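Long-range contacts in glycerophosphodiester phosphodiesterase (Thermotoga maritima, PDB 1O1Z), which belongs to the glycerophosphoryl diester phosphodiesterase family, whose members are built on a TIM-barrel fold: residues Lys24-Thr29 with Arg66-Asp71; Val48-Asp53 with Glu112-Asp117; Asn128-Ser133 with Arg171-His176; Trp204-Pro209 with Glu228-Leu233. All coordinates share one frame; numbering follows the deposited sequence.

Contact 1. Residues Lys24-Thr29 with Arg66-Asp71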
loop_
_atom_site.group_PDB
_atom_site.type_symbol
_atom_site.label_atom_id
_atom_site.label_comp_id
_atom_site.label_asym_id
_atom_site.label_seq_id
_atom_site.Cartn_x
_atom_site.Cartn_y
_atom_site.Cartn_z
ATOM N N LYS A 24 5.623 15.374 -4.473
ATOM C CA LYS A 24 5.274 16.799 -4.563
ATOM C C LYS A 24 4.481 17.362 -3.371
ATOM O O LYS A 24 4.454 18.581 -3.165
ATOM C CB LYS A 24 4.490 17.065 -5.850
ATOM C CG LYS A 24 5.322 16.967 -7.124
ATOM C CD LYS A 24 4.566 17.559 -8.329
ATOM C CE LYS A 24 5.443 17.588 -9.599
ATOM N NZ LYS A 24 4.920 18.509 -10.670
ATOM N N TYR A 25 3.841 16.478 -2.610
ATOM C CA TYR A 25 2.986 16.864 -1.500
ATOM C C TYR A 25 3.314 16.018 -0.286
ATOM O O TYR A 25 3.818 14.899 -0.404
ATOM C CB TYR A 25 1.523 16.691 -1.899
ATOM C CG TYR A 25 1.187 17.517 -3.113
ATOM C CD1 TYR A 25 0.920 18.874 -2.995
ATOM C CD2 TYR A 25 1.251 16.966 -4.396
ATOM C CE1 TYR A 25 0.661 19.649 -4.127
ATOM C CE2 TYR A 25 0.983 17.724 -5.515
ATOM C CZ TYR A 25 0.692 19.057 -5.382
ATOM O OH TYR A 25 0.449 19.809 -6.525
ATOM N N LEU A 26 3.001 16.529 0.894
ATOM C CA LEU A 26 3.377 15.827 2.113
ATOM C C LEU A 26 2.707 14.447 2.198
ATOM O O LEU A 26 1.476 14.310 2.121
ATOM C CB LEU A 26 3.035 16.666 3.339
ATOM C CG LEU A 26 3.380 16.034 4.694
ATOM C CD1 LEU A 26 4.873 15.822 4.830
ATOM C CD2 LEU A 26 2.826 16.863 5.861
ATOM N N GLU A 27 3.540 13.418 2.371
ATOM C CA GLU A 27 3.096 12.044 2.375
ATOM C C GLU A 27 1.926 11.803 3.312
ATOM O O GLU A 27 1.859 12.319 4.438
ATOM C CB GLU A 27 4.217 11.109 2.780
ATOM C CG GLU A 27 4.829 11.432 4.122
ATOM C CD GLU A 27 5.797 10.363 4.541
ATOM O OE1 GLU A 27 6.939 10.449 4.057
ATOM O OE2 GLU A 27 5.414 9.457 5.318
ATOM N N ASN A 28 1.021 10.971 2.839
ATOM C CA ASN A 28 -0.074 10.457 3.658
ATOM C C ASN A 28 -1.082 11.517 4.132
ATOM O O ASN A 28 -1.855 11.268 5.062
ATOM C CB ASN A 28 0.444 9.577 4.805
ATOM C CG ASN A 28 0.655 8.139 4.402
ATOM O OD1 ASN A 28 -0.005 7.624 3.488
ATOM N ND2 ASN A 28 1.600 7.482 5.061
ATOM N N THR A 29 -1.100 12.671 3.472
ATOM C CA THR A 29 -2.107 13.706 3.752
ATOM C C THR A 29 -3.227 13.677 2.745
ATOM O O THR A 29 -3.065 13.171 1.623
ATOM C CB THR A 29 -1.502 15.122 3.720
ATOM O OG1 THR A 29 -0.957 15.415 2.408
ATOM C CG2 THR A 29 -0.372 15.265 4.731
ATOM N N ARG A 66 9.859 12.208 12.409
ATOM C CA ARG A 66 10.471 12.444 11.097
ATOM C C ARG A 66 9.855 13.619 10.352
ATOM O O ARG A 66 10.565 14.413 9.750
ATOM C CB ARG A 66 10.379 11.176 10.247
ATOM C CG ARG A 66 11.014 11.248 8.854
ATOM C CD ARG A 66 11.033 9.898 8.136
ATOM N NE ARG A 66 9.698 9.304 8.089
ATOM C CZ ARG A 66 8.830 9.425 7.077
ATOM N NH1 ARG A 66 9.165 10.052 5.941
ATOM N NH2 ARG A 66 7.636 8.873 7.186
ATOM N N LEU A 67 8.535 13.720 10.388
ATOM C CA LEU A 67 7.817 14.698 9.557
ATOM C C LEU A 67 7.506 15.996 10.297
ATOM O O LEU A 67 7.374 17.049 9.669
ATOM C CB LEU A 67 6.516 14.089 9.044
ATOM C CG LEU A 67 6.597 12.883 8.087
ATOM C CD1 LEU A 67 5.234 12.431 7.758
ATOM C CD2 LEU A 67 7.394 13.245 6.834
ATOM N N PHE A 68 7.379 15.917 11.619
ATOM C CA PHE A 68 6.990 17.069 12.450
ATOM C C PHE A 68 7.971 17.458 13.551
ATOM O O PHE A 68 7.815 18.509 14.176
ATOM C CB PHE A 68 5.608 16.799 13.068
ATOM C CG PHE A 68 4.560 16.540 12.058
ATOM C CD1 PHE A 68 3.934 17.599 11.416
ATOM C CD2 PHE A 68 4.208 15.239 11.705
ATOM C CE1 PHE A 68 2.968 17.361 10.449
ATOM C CE2 PHE A 68 3.237 14.990 10.739
ATOM C CZ PHE A 68 2.617 16.063 10.113
ATOM N N GLY A 69 8.972 16.621 13.815
ATOM C CA GLY A 69 9.963 16.914 14.835
ATOM C C GLY A 69 9.424 16.767 16.238
ATOM O O GLY A 69 9.950 17.363 17.177
ATOM N N LEU A 70 8.380 15.956 16.388
ATOM C CA LEU A 70 7.723 15.792 17.683
ATOM C C LEU A 70 7.869 14.364 18.160
ATOM O O LEU A 70 7.544 13.438 17.422
ATOM C CB LEU A 70 6.242 16.126 17.564
ATOM C CG LEU A 70 5.897 17.557 17.164
ATOM C CD1 LEU A 70 4.407 17.654 16.881
ATOM C CD2 LEU A 70 6.310 18.527 18.276
ATOM N N ASP A 71 8.352 14.197 19.390
ATOM C CA ASP A 71 8.594 12.892 19.980
ATOM C C ASP A 71 7.304 12.430 20.655
ATOM O O ASP A 71 7.203 12.361 21.873
ATOM C CB ASP A 71 9.767 12.962 20.984
ATOM C CG ASP A 71 10.272 11.592 21.389
ATOM O OD1 ASP A 71 9.927 10.591 20.729
ATOM O OD2 ASP A 71 11.034 11.418 22.363
#
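The guanidinium of Arg-66 takes the carboxylate of Glu-27 at its edge, close to its own plane, while one of its faces carries CD2 of Leu-67, set off toward the rim. The grip is end-on and two-pronged: NH1 donates to OE1 of Glu-27 at 2.9 Å, and NH2 of Arg-66 donates to Glu-27 OE2 at 3.0 Å. Both bonds are nearly straight, yet the two planes stand 47° apart, so each oxygen is approached from above the carboxylate plane. Behind the carboxylate the chain of Glu-27 is extended beyond CG, and that CG lies 3.8 Å from CD1 of Leu-67. Leu-26 adds the apolar flank, its CD1 4.1 Å from CD2 of Leu-67 and its CD2 near CZ of Phe-68, obliquely to the ring. A type II turn from Leu-26 to Thr-29 shapes the loop between strand 14-18 and helix 30-38; Thr-29 OG1 donates to Leu-26 O and also caps that helix. Each partner is shared: Arg-66 NE pairs with Asp-61 and Glu-27 OE2 with Arg-19. The chemistry is thus that of a surface charge network, in which Arg-19 and Arg-66 together would be expected to stabilise the ionised carboxylate of Glu-27.

Contact 2. Residues Val48-Asp53 with Glu112-Asp117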
loop_
_atom_site.group_PDB
_atom_site.type_symbol
_atom_site.label_atom_id
_atom_site.label_comp_id
_atom_site.label_asym_id
_atom_site.label_seq_id
_atom_site.Cartn_x
_atom_site.Cartn_y
_atom_site.Cartn_z
ATOM N N VAL A 48 -1.729 2.506 7.879
ATOM C CA VAL A 48 -2.644 2.704 8.997
ATOM C C VAL A 48 -2.152 2.139 10.316
ATOM O O VAL A 48 -1.508 1.076 10.381
ATOM C CB VAL A 48 -4.082 2.181 8.711
ATOM C CG1 VAL A 48 -4.718 2.960 7.587
ATOM C CG2 VAL A 48 -4.126 0.689 8.448
ATOM N N ARG A 49 -2.514 2.878 11.378
ATOM C CA ARG A 49 -2.156 2.589 12.756
ATOM C C ARG A 49 -3.305 3.035 13.662
ATOM O O ARG A 49 -4.251 3.684 13.208
ATOM C CB ARG A 49 -0.919 3.387 13.159
ATOM C CG ARG A 49 0.336 2.980 12.412
ATOM C CD ARG A 49 1.543 3.762 12.887
ATOM N NE ARG A 49 2.739 3.259 12.254
ATOM C CZ ARG A 49 3.465 2.241 12.665
ATOM N NH1 ARG A 49 3.164 1.556 13.768
ATOM N NH2 ARG A 49 4.559 1.901 11.982
ATOM N N LEU A 50 -3.208 2.705 14.937
ATOM C CA LEU A 50 -4.205 3.168 15.907
ATOM C C LEU A 50 -3.736 4.322 16.765
ATOM O O LEU A 50 -2.598 4.364 17.253
ATOM C CB LEU A 50 -4.597 2.082 16.887
ATOM C CG LEU A 50 -5.361 0.900 16.387
ATOM C CD1 LEU A 50 -5.757 0.044 17.608
ATOM C CD2 LEU A 50 -6.569 1.288 15.559
ATOM N N SER A 51 -4.673 5.245 16.985
ATOM C CA SER A 51 -4.517 6.293 17.966
ATOM C C SER A 51 -4.829 5.748 19.356
ATOM O O SER A 51 -5.279 4.596 19.517
ATOM C CB SER A 51 -5.488 7.441 17.651
ATOM O OG SER A 51 -6.827 6.978 17.813
ATOM N N LYS A 52 -4.596 6.590 20.356
ATOM C CA LYS A 52 -4.835 6.204 21.744
ATOM C C LYS A 52 -6.287 5.821 21.974
ATOM O O LYS A 52 -6.570 4.916 22.788
ATOM C CB LYS A 52 -4.447 7.313 22.700
ATOM C CG LYS A 52 -4.665 6.904 24.167
ATOM C CD LYS A 52 -3.789 7.688 25.107
ATOM C CE LYS A 52 -3.972 7.225 26.546
ATOM N NZ LYS A 52 -3.448 8.232 27.517
ATOM N N ASP A 53 -7.194 6.558 21.315
ATOM C CA ASP A 53 -8.635 6.306 21.412
ATOM C C ASP A 53 -9.171 5.257 20.421
ATOM O O ASP A 53 -10.397 5.109 20.241
ATOM C CB ASP A 53 -9.477 7.619 21.410
ATOM C CG ASP A 53 -9.200 8.583 20.234
ATOM O OD1 ASP A 53 -8.152 8.551 19.551
ATOM O OD2 ASP A 53 -10.017 9.486 19.931
ATOM N N GLU A 112 0.073 -2.344 12.071
ATOM C CA GLU A 112 -0.143 -2.883 13.414
ATOM C C GLU A 112 -1.279 -3.888 13.407
ATOM O O GLU A 112 -2.387 -3.557 12.973
ATOM C CB GLU A 112 -0.556 -1.741 14.362
ATOM C CG GLU A 112 0.433 -0.624 14.413
ATOM C CD GLU A 112 -0.027 0.547 15.268
ATOM O OE1 GLU A 112 -1.250 0.637 15.600
ATOM O OE2 GLU A 112 0.846 1.366 15.562
ATOM N N ARG A 113 -1.025 -5.110 13.890
ATOM C CA ARG A 113 -2.096 -6.112 13.980
ATOM C C ARG A 113 -3.293 -5.604 14.749
ATOM O O ARG A 113 -4.429 -5.893 14.405
ATOM C CB ARG A 113 -1.596 -7.424 14.599
ATOM C CG ARG A 113 -2.707 -8.379 15.104
ATOM C CD ARG A 113 -2.179 -9.682 15.725
ATOM N NE ARG A 113 -1.704 -10.630 14.687
ATOM C CZ ARG A 113 -2.458 -11.540 14.113
ATOM N NH1 ARG A 113 -3.756 -11.579 14.434
ATOM N NH2 ARG A 113 -1.934 -12.412 13.222
ATOM N N GLU A 114 -3.052 -4.836 15.804
ATOM C CA GLU A 114 -4.157 -4.345 16.626
ATOM C C GLU A 114 -5.122 -3.411 15.898
ATOM O O GLU A 114 -6.225 -3.191 16.376
ATOM C CB GLU A 114 -3.626 -3.695 17.911
ATOM C CG GLU A 114 -2.683 -2.528 17.702
ATOM C CD GLU A 114 -1.192 -2.923 17.669
ATOM O OE1 GLU A 114 -0.820 -4.092 17.338
ATOM O OE2 GLU A 114 -0.346 -2.031 17.964
ATOM N N ALA A 115 -4.704 -2.868 14.746
ATOM C CA ALA A 115 -5.574 -2.023 13.926
ATOM C C ALA A 115 -6.485 -2.811 13.012
ATOM O O ALA A 115 -7.415 -2.256 12.450
ATOM C CB ALA A 115 -4.748 -1.058 13.098
ATOM N N ALA A 116 -6.221 -4.107 12.839
ATOM C CA ALA A 116 -6.907 -4.879 11.803
ATOM C C ALA A 116 -8.421 -4.930 11.989
ATOM O O ALA A 116 -9.154 -4.702 11.022
ATOM C CB ALA A 116 -6.346 -6.281 11.734
ATOM N N ASP A 117 -8.909 -5.186 13.199
ATOM C CA ASP A 117 -10.365 -5.298 13.376
ATOM C C ASP A 117 -11.058 -3.969 13.055
ATOM O O ASP A 117 -12.099 -3.955 12.384
ATOM C CB ASP A 117 -10.712 -5.746 14.780
ATOM C CG ASP A 117 -10.439 -7.236 15.011
ATOM O OD1 ASP A 117 -10.343 -8.020 14.040
ATOM O OD2 ASP A 117 -10.328 -7.711 16.141
HETATM O O HOH W 1 0.069 3.617 16.578
#
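OE2 of Glu-112 is gripped from several directions: NH1 of Arg-49 donates to it at 2.9 Å, water 1 donates to it, and Arg-75 adds a salt bridge. NH1 comes in on the anti side of the carboxylate, and OE2 sits at the edge of the guanidinium, the two planes being 76° apart. The bond, at 152°, is bent. The other oxygen, Glu-112 OE1, accepts the backbone N of Leu-50 at 2.9 Å, this donor standing 43° out of the carboxylate plane. Water 1 also donates to Leu-50 O, so that one carboxylate serves both backbone polar groups of this residue, one directly and one through solvent.

Arg-49 is extended from CG to NE and crosses Glu-112 at about a right angle, with its CB and CG lying against the carboxylate; its NH2 is bonded to His-60 O. The setting is the parallel barrel sheet of the TIM-barrel fold: strand 43-50 runs beside strand 105-110, and the loop that follows the latter supplies Glu-112 before leading into helix 116-123.

Leu-50 makes the apolar half of the contact. Its CD2 lies 3.9 Å from CB of Ala-115, and CD1 approaches Glu-114 O at 3.5 Å, with CG of Glu-114 also near this methyl. Glu-112 N, buried here, has no hydrogen-bonding partner in the model.

Contact 3. Residues Asn128-Ser133 with Arg171-His176; sequences NLIFSS and RPYSLH
Ile-130 and His-176 meet in the interior of a TIM barrel, on strands 129-133 and 174-178, which are not paired with each other but are both paired with strand 148-151. The segment axes lie 8.7 Å apart at an angle of 44°, a separation bridged by side chains. The close-packed part is centred on Ile-130. Its CG2, placed anti to the backbone N, reaches the edge of the His-176 ring at NE2, 4.0 Å away, and lies 3.8 Å from Ser-174 OG. The other branch turns to Tyr-173: CD1 of Ile-130 comes within 3.9 Å of CE2, obliquely to the ring, and the two side chains cross at about a right angle. Phe-202 of strand 200-204 touches both Ile-130 and His-176, adding to the packing around Ile-130.

Toward Ser-132 the contact is slighter and a water takes part. CB of Ser-132 is 4.0 Å from CE1 of the imidazole, with no direct hydrogen bond between the residues; instead water 2 links Ser-132 OG to His-176 ND1. Asn-107 ND2 also bonds to Ser-132 OG, tying it to strand 105-110. Both ring nitrogens of His-176 are thereby engaged, for NE2 is hydrogen-bonded to Ser-174 OG at 2.8 Å.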
loop_
_atom_site.group_PDB
_atom_site.type_symbol
_atom_site.label_atom_id
_atom_site.label_comp_id
_atom_site.label_asym_id
_atom_site.label_seq_id
_atom_site.Cartn_x
_atom_site.Cartn_y
_atom_site.Cartn_z
ATOM N N ASN A 128 -13.188 -1.516 -3.723
ATOM C CA ASN A 128 -11.882 -1.188 -4.314
ATOM C C ASN A 128 -10.780 -0.950 -3.283
ATOM O O ASN A 128 -9.961 -0.051 -3.428
ATOM C CB ASN A 128 -11.999 -0.038 -5.321
ATOM C CG ASN A 128 -12.515 -0.519 -6.660
ATOM O OD1 ASN A 128 -12.044 -1.561 -7.172
ATOM N ND2 ASN A 128 -13.409 0.235 -7.258
ATOM N N LEU A 129 -10.717 -1.823 -2.296
ATOM C CA LEU A 129 -9.658 -1.836 -1.312
ATOM C C LEU A 129 -8.766 -3.045 -1.506
ATOM O O LEU A 129 -9.250 -4.141 -1.866
ATOM C CB LEU A 129 -10.236 -1.891 0.093
ATOM C CG LEU A 129 -11.155 -0.752 0.429
ATOM C CD1 LEU A 129 -11.695 -0.929 1.820
ATOM C CD2 LEU A 129 -10.467 0.617 0.289
ATOM N N ILE A 130 -7.473 -2.848 -1.287
ATOM C CA ILE A 130 -6.502 -3.923 -1.187
ATOM C C ILE A 130 -5.791 -3.768 0.147
ATOM O O ILE A 130 -5.226 -2.713 0.413
ATOM C CB ILE A 130 -5.449 -3.869 -2.311
ATOM C CG1 ILE A 130 -6.081 -3.960 -3.685
ATOM C CG2 ILE A 130 -4.445 -5.013 -2.133
ATOM C CD1 ILE A 130 -5.121 -3.516 -4.823
ATOM N N PHE A 131 -5.851 -4.785 1.004
ATOM C CA PHE A 131 -5.154 -4.779 2.302
ATOM C C PHE A 131 -3.819 -5.445 2.129
ATOM O O PHE A 131 -3.749 -6.549 1.595
ATOM C CB PHE A 131 -5.969 -5.526 3.362
ATOM C CG PHE A 131 -7.360 -4.968 3.505
ATOM C CD1 PHE A 131 -7.562 -3.772 4.207
ATOM C CD2 PHE A 131 -8.443 -5.577 2.889
ATOM C CE1 PHE A 131 -8.872 -3.246 4.314
ATOM C CE2 PHE A 131 -9.717 -5.026 2.997
ATOM C CZ PHE A 131 -9.901 -3.847 3.727
ATOM N N SER A 132 -2.752 -4.823 2.593
ATOM C CA SER A 132 -1.460 -5.440 2.504
ATOM C C SER A 132 -0.735 -5.313 3.828
ATOM O O SER A 132 -1.098 -4.521 4.710
ATOM C CB SER A 132 -0.624 -4.837 1.377
ATOM O OG SER A 132 -0.461 -3.433 1.546
ATOM N N SER A 133 0.278 -6.152 3.980
ATOM C CA SER A 133 1.086 -6.175 5.188
ATOM C C SER A 133 2.301 -7.046 4.953
ATOM O O SER A 133 2.272 -7.999 4.160
ATOM C CB SER A 133 0.288 -6.721 6.380
ATOM O OG SER A 133 1.059 -6.693 7.582
ATOM N N ARG A 171 -3.974 -18.273 -1.761
ATOM C CA ARG A 171 -4.506 -17.485 -2.865
ATOM C C ARG A 171 -4.710 -16.018 -2.509
ATOM O O ARG A 171 -5.839 -15.496 -2.557
ATOM C CB ARG A 171 -5.811 -18.112 -3.372
ATOM C CG ARG A 171 -5.757 -19.648 -3.544
ATOM C CD ARG A 171 -6.248 -20.453 -2.319
ATOM N NE ARG A 171 -7.610 -20.071 -1.931
ATOM C CZ ARG A 171 -8.133 -20.182 -0.720
ATOM N NH1 ARG A 171 -9.394 -19.796 -0.537
ATOM N NH2 ARG A 171 -7.440 -20.664 0.311
ATOM N N PRO A 172 -3.627 -15.312 -2.199
ATOM C CA PRO A 172 -3.730 -13.856 -2.077
ATOM C C PRO A 172 -4.170 -13.273 -3.407
ATOM O O PRO A 172 -3.871 -13.790 -4.489
ATOM C CB PRO A 172 -2.298 -13.417 -1.745
ATOM C CG PRO A 172 -1.457 -14.474 -2.388
ATOM C CD PRO A 172 -2.223 -15.765 -2.129
ATOM N N TYR A 173 -4.877 -12.143 -3.357
ATOM C CA TYR A 173 -5.215 -11.419 -4.561
ATOM C C TYR A 173 -3.966 -10.929 -5.280
ATOM O O TYR A 173 -3.894 -10.961 -6.493
ATOM C CB TYR A 173 -6.099 -10.208 -4.194
ATOM C CG TYR A 173 -6.317 -9.235 -5.297
ATOM C CD1 TYR A 173 -7.160 -9.538 -6.366
ATOM C CD2 TYR A 173 -5.673 -8.001 -5.281
ATOM C CE1 TYR A 173 -7.356 -8.621 -7.386
ATOM C CE2 TYR A 173 -5.872 -7.085 -6.286
ATOM C CZ TYR A 173 -6.695 -7.407 -7.350
ATOM O OH TYR A 173 -6.900 -6.478 -8.363
ATOM N N SER A 174 -3.009 -10.417 -4.512
ATOM C CA SER A 174 -1.843 -9.745 -5.089
ATOM C C SER A 174 -0.573 -10.058 -4.298
ATOM O O SER A 174 -0.608 -10.519 -3.142
ATOM C CB SER A 174 -2.083 -8.244 -5.123
ATOM O OG SER A 174 -2.425 -7.733 -3.847
ATOM N N LEU A 175 0.547 -9.823 -4.967
ATOM C CA LEU A 175 1.869 -9.882 -4.356
ATOM C C LEU A 175 2.538 -8.551 -4.625
ATOM O O LEU A 175 2.527 -8.080 -5.751
ATOM C CB LEU A 175 2.695 -10.992 -4.962
ATOM C CG LEU A 175 2.109 -12.390 -4.787
ATOM C CD1 LEU A 175 2.902 -13.419 -5.596
ATOM C CD2 LEU A 175 2.086 -12.807 -3.318
ATOM N N HIS A 176 3.075 -7.947 -3.569
ATOM C CA HIS A 176 3.658 -6.614 -3.632
ATOM C C HIS A 176 5.137 -6.793 -3.392
ATOM O O HIS A 176 5.573 -6.993 -2.263
ATOM C CB HIS A 176 3.018 -5.726 -2.561
ATOM C CG HIS A 176 1.540 -5.534 -2.734
ATOM N ND1 HIS A 176 0.885 -4.407 -2.288
ATOM C CD2 HIS A 176 0.585 -6.325 -3.296
ATOM C CE1 HIS A 176 -0.409 -4.511 -2.565
ATOM N NE2 HIS A 176 -0.621 -5.672 -3.168
HETATM O O HOH W 2 1.293 -2.358 -0.329
#

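Contact 4. Residues Trp204-Pro209 with Glu228-Leu233; sequences WTLNDP and ELFVKL
Contacts between the Phe-230 ring and backbone polar atoms form the first group. CZ of Phe-230 lies 3.4 Å from Leu-206 O, which stands oblique to the ring, whereas Asn-207 O and Asp-208 N lie at its edge, near its plane. Asn-207 O is 3.7 Å from CE1 of Phe-230. The C-H edge at CE1 thus meets this one carbonyl oxygen, which may be weakly favourable, although no hydrogen bond links the segments. A chi1 of -82° sets CG of Phe-230 anti to the carbonyl carbon, and the far end of the ring, CZ and CE1, then does the touching.

Apolar contacts form the second group. CG of Leu-206 approaches CZ of Phe-230 at 4.2 Å. Pro-209 meets two leucines four residues apart in sequence: its CB is 3.7 Å from CD1 of Leu-233, and its CG is 4.2 Å from CD2 of Leu-229.

Polar groups of the loop are bonded outside the contact. Leu-206 O accepts from Thr-224 OG1, Asn-207 OD1 from Asp-225 N, and Asp-208 is the N-cap of helix 209-215, its OD1 bonded to Glu-210 N.

Helix 227-232, close to the C terminus, is thereby laid against the loop joining strand 200-204 to helix 209-215, with Val-222 and Thr-224 of strand 221-224 and Tyr-212 of helix 209-215 also touching Phe-230.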
loop_
_atom_site.group_PDB
_atom_site.type_symbol
_atom_site.label_atom_id
_atom_site.label_comp_id
_atom_site.label_asym_id
_atom_site.label_seq_id
_atom_site.Cartn_x
_atom_site.Cartn_y
_atom_site.Cartn_z
ATOM N N TRP A 204 7.040 -2.104 -5.815
ATOM C CA TRP A 204 7.232 -0.903 -5.004
ATOM C C TRP A 204 8.695 -0.725 -4.627
ATOM O O TRP A 204 9.476 -1.665 -4.721
ATOM C CB TRP A 204 6.420 -1.009 -3.712
ATOM C CG TRP A 204 6.823 -2.213 -2.859
ATOM C CD1 TRP A 204 6.353 -3.475 -2.985
ATOM C CD2 TRP A 204 7.815 -2.262 -1.809
ATOM N NE1 TRP A 204 6.964 -4.308 -2.079
ATOM C CE2 TRP A 204 7.857 -3.592 -1.334
ATOM C CE3 TRP A 204 8.652 -1.319 -1.214
ATOM C CZ2 TRP A 204 8.705 -4.005 -0.305
ATOM C CZ3 TRP A 204 9.502 -1.727 -0.189
ATOM C CH2 TRP A 204 9.519 -3.064 0.254
ATOM N N THR A 205 9.115 0.470 -4.205
ATOM C CA THR A 205 8.484 1.742 -4.493
ATOM C C THR A 205 9.321 2.297 -5.627
ATOM O O THR A 205 10.491 2.659 -5.451
ATOM C CB THR A 205 8.592 2.671 -3.282
ATOM O OG1 THR A 205 7.717 2.201 -2.251
ATOM C CG2 THR A 205 8.081 4.073 -3.654
ATOM N N LEU A 206 8.732 2.310 -6.812
ATOM C CA LEU A 206 9.515 2.480 -8.020
ATOM C C LEU A 206 9.365 3.900 -8.543
ATOM O O LEU A 206 8.261 4.330 -8.885
ATOM C CB LEU A 206 9.070 1.441 -9.048
ATOM C CG LEU A 206 9.838 1.467 -10.361
ATOM C CD1 LEU A 206 11.343 1.356 -10.147
ATOM C CD2 LEU A 206 9.326 0.397 -11.267
ATOM N N ASN A 207 10.476 4.615 -8.609
ATOM C CA ASN A 207 10.496 5.976 -9.127
ATOM C C ASN A 207 11.338 6.125 -10.393
ATOM O O ASN A 207 11.402 7.206 -10.971
ATOM C CB ASN A 207 10.978 6.926 -8.035
ATOM C CG ASN A 207 10.019 7.001 -6.872
ATOM O OD1 ASN A 207 8.816 6.886 -7.045
ATOM N ND2 ASN A 207 10.561 7.201 -5.666
ATOM N N ASP A 208 11.981 5.047 -10.817
ATOM C CA ASP A 208 12.970 5.064 -11.901
ATOM C C ASP A 208 12.290 4.576 -13.177
ATOM O O ASP A 208 11.935 3.410 -13.296
ATOM C CB ASP A 208 14.135 4.138 -11.494
ATOM C CG ASP A 208 15.259 4.077 -12.514
ATOM O OD1 ASP A 208 14.983 4.261 -13.706
ATOM O OD2 ASP A 208 16.451 3.834 -12.199
ATOM N N PRO A 209 12.086 5.459 -14.157
ATOM C CA PRO A 209 11.376 5.050 -15.376
ATOM C C PRO A 209 12.091 4.017 -16.237
ATOM O O PRO A 209 11.440 3.309 -17.026
ATOM C CB PRO A 209 11.198 6.377 -16.157
ATOM C CG PRO A 209 12.061 7.346 -15.541
ATOM C CD PRO A 209 12.475 6.877 -14.182
ATOM N N GLU A 228 2.651 11.693 -11.692
ATOM C CA GLU A 228 2.464 12.209 -13.051
ATOM C C GLU A 228 3.396 11.529 -14.045
ATOM O O GLU A 228 3.003 11.210 -15.150
ATOM C CB GLU A 228 2.706 13.720 -13.131
ATOM C CG GLU A 228 1.679 14.591 -12.433
ATOM C CD GLU A 228 2.101 16.061 -12.419
ATOM O OE1 GLU A 228 1.700 16.785 -13.354
ATOM O OE2 GLU A 228 2.861 16.492 -11.506
ATOM N N LEU A 229 4.649 11.321 -13.641
ATOM C CA LEU A 229 5.625 10.645 -14.480
ATOM C C LEU A 229 5.094 9.287 -14.930
ATOM O O LEU A 229 5.076 8.971 -16.090
ATOM C CB LEU A 229 6.934 10.494 -13.713
ATOM C CG LEU A 229 8.057 9.679 -14.356
ATOM C CD1 LEU A 229 8.427 10.200 -15.716
ATOM C CD2 LEU A 229 9.252 9.664 -13.396
ATOM N N PHE A 230 4.646 8.469 -13.980
ATOM C CA PHE A 230 4.282 7.112 -14.299
ATOM C C PHE A 230 2.948 7.028 -15.026
ATOM O O PHE A 230 2.743 6.187 -15.912
ATOM C CB PHE A 230 4.349 6.242 -13.030
ATOM C CG PHE A 230 5.732 5.780 -12.724
ATOM C CD1 PHE A 230 6.704 6.662 -12.313
ATOM C CD2 PHE A 230 6.074 4.449 -12.886
ATOM C CE1 PHE A 230 8.024 6.235 -12.081
ATOM C CE2 PHE A 230 7.368 4.022 -12.634
ATOM C CZ PHE A 230 8.344 4.927 -12.238
ATOM N N VAL A 231 2.051 7.946 -14.717
ATOM C CA VAL A 231 0.817 8.048 -15.492
ATOM C C VAL A 231 1.117 8.337 -16.967
ATOM O O VAL A 231 0.531 7.729 -17.857
ATOM C CB VAL A 231 -0.144 9.087 -14.883
ATOM C CG1 VAL A 231 -1.310 9.378 -15.843
ATOM C CG2 VAL A 231 -0.650 8.607 -13.520
ATOM N N LYS A 232 2.070 9.232 -17.237
ATOM C CA LYS A 232 2.415 9.644 -18.602
ATOM C C LYS A 232 3.253 8.598 -19.350
ATOM O O LYS A 232 3.401 8.669 -20.570
ATOM C CB LYS A 232 3.097 11.012 -18.595
ATOM C CG LYS A 232 2.106 12.132 -18.255
ATOM C CD LYS A 232 2.659 13.530 -18.409
ATOM C CE LYS A 232 1.566 14.564 -18.142
ATOM N NZ LYS A 232 2.063 15.953 -18.232
ATOM N N LEU A 233 3.778 7.619 -18.623
ATOM C CA LEU A 233 4.501 6.515 -19.248
ATOM C C LEU A 233 3.563 5.446 -19.760
ATOM O O LEU A 233 4.003 4.554 -20.475
ATOM C CB LEU A 233 5.532 5.917 -18.295
ATOM C CG LEU A 233 6.702 6.835 -17.972
ATOM C CD1 LEU A 233 7.501 6.357 -16.780
ATOM C CD2 LEU A 233 7.616 6.993 -19.194
#

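Overall arrangement
From the N terminus, contact 1 joins the loop after strand 14-18 to helix 65-68. Before it closes, contact 2 opens at the end of strand 43-50, so the two cross along the chain; contact 2 closes in the loop that leads into helix 116-123. Contact 3 then spans strands 129-133 and 174-178, and contact 4 closes the last loop, between the segment after strand 200-204 and helix 227-232. These two follow in series. Contact 3 lies inside the barrel, its centre about 9 Å from the centre of the chain, the others farther out. Contacts 1 and 4 meet through the Lys-24 to Glu-228 salt bridge, and contacts 3 and 4 through His-176 O and Trp-204 NE1, probably hydrogen-bonded.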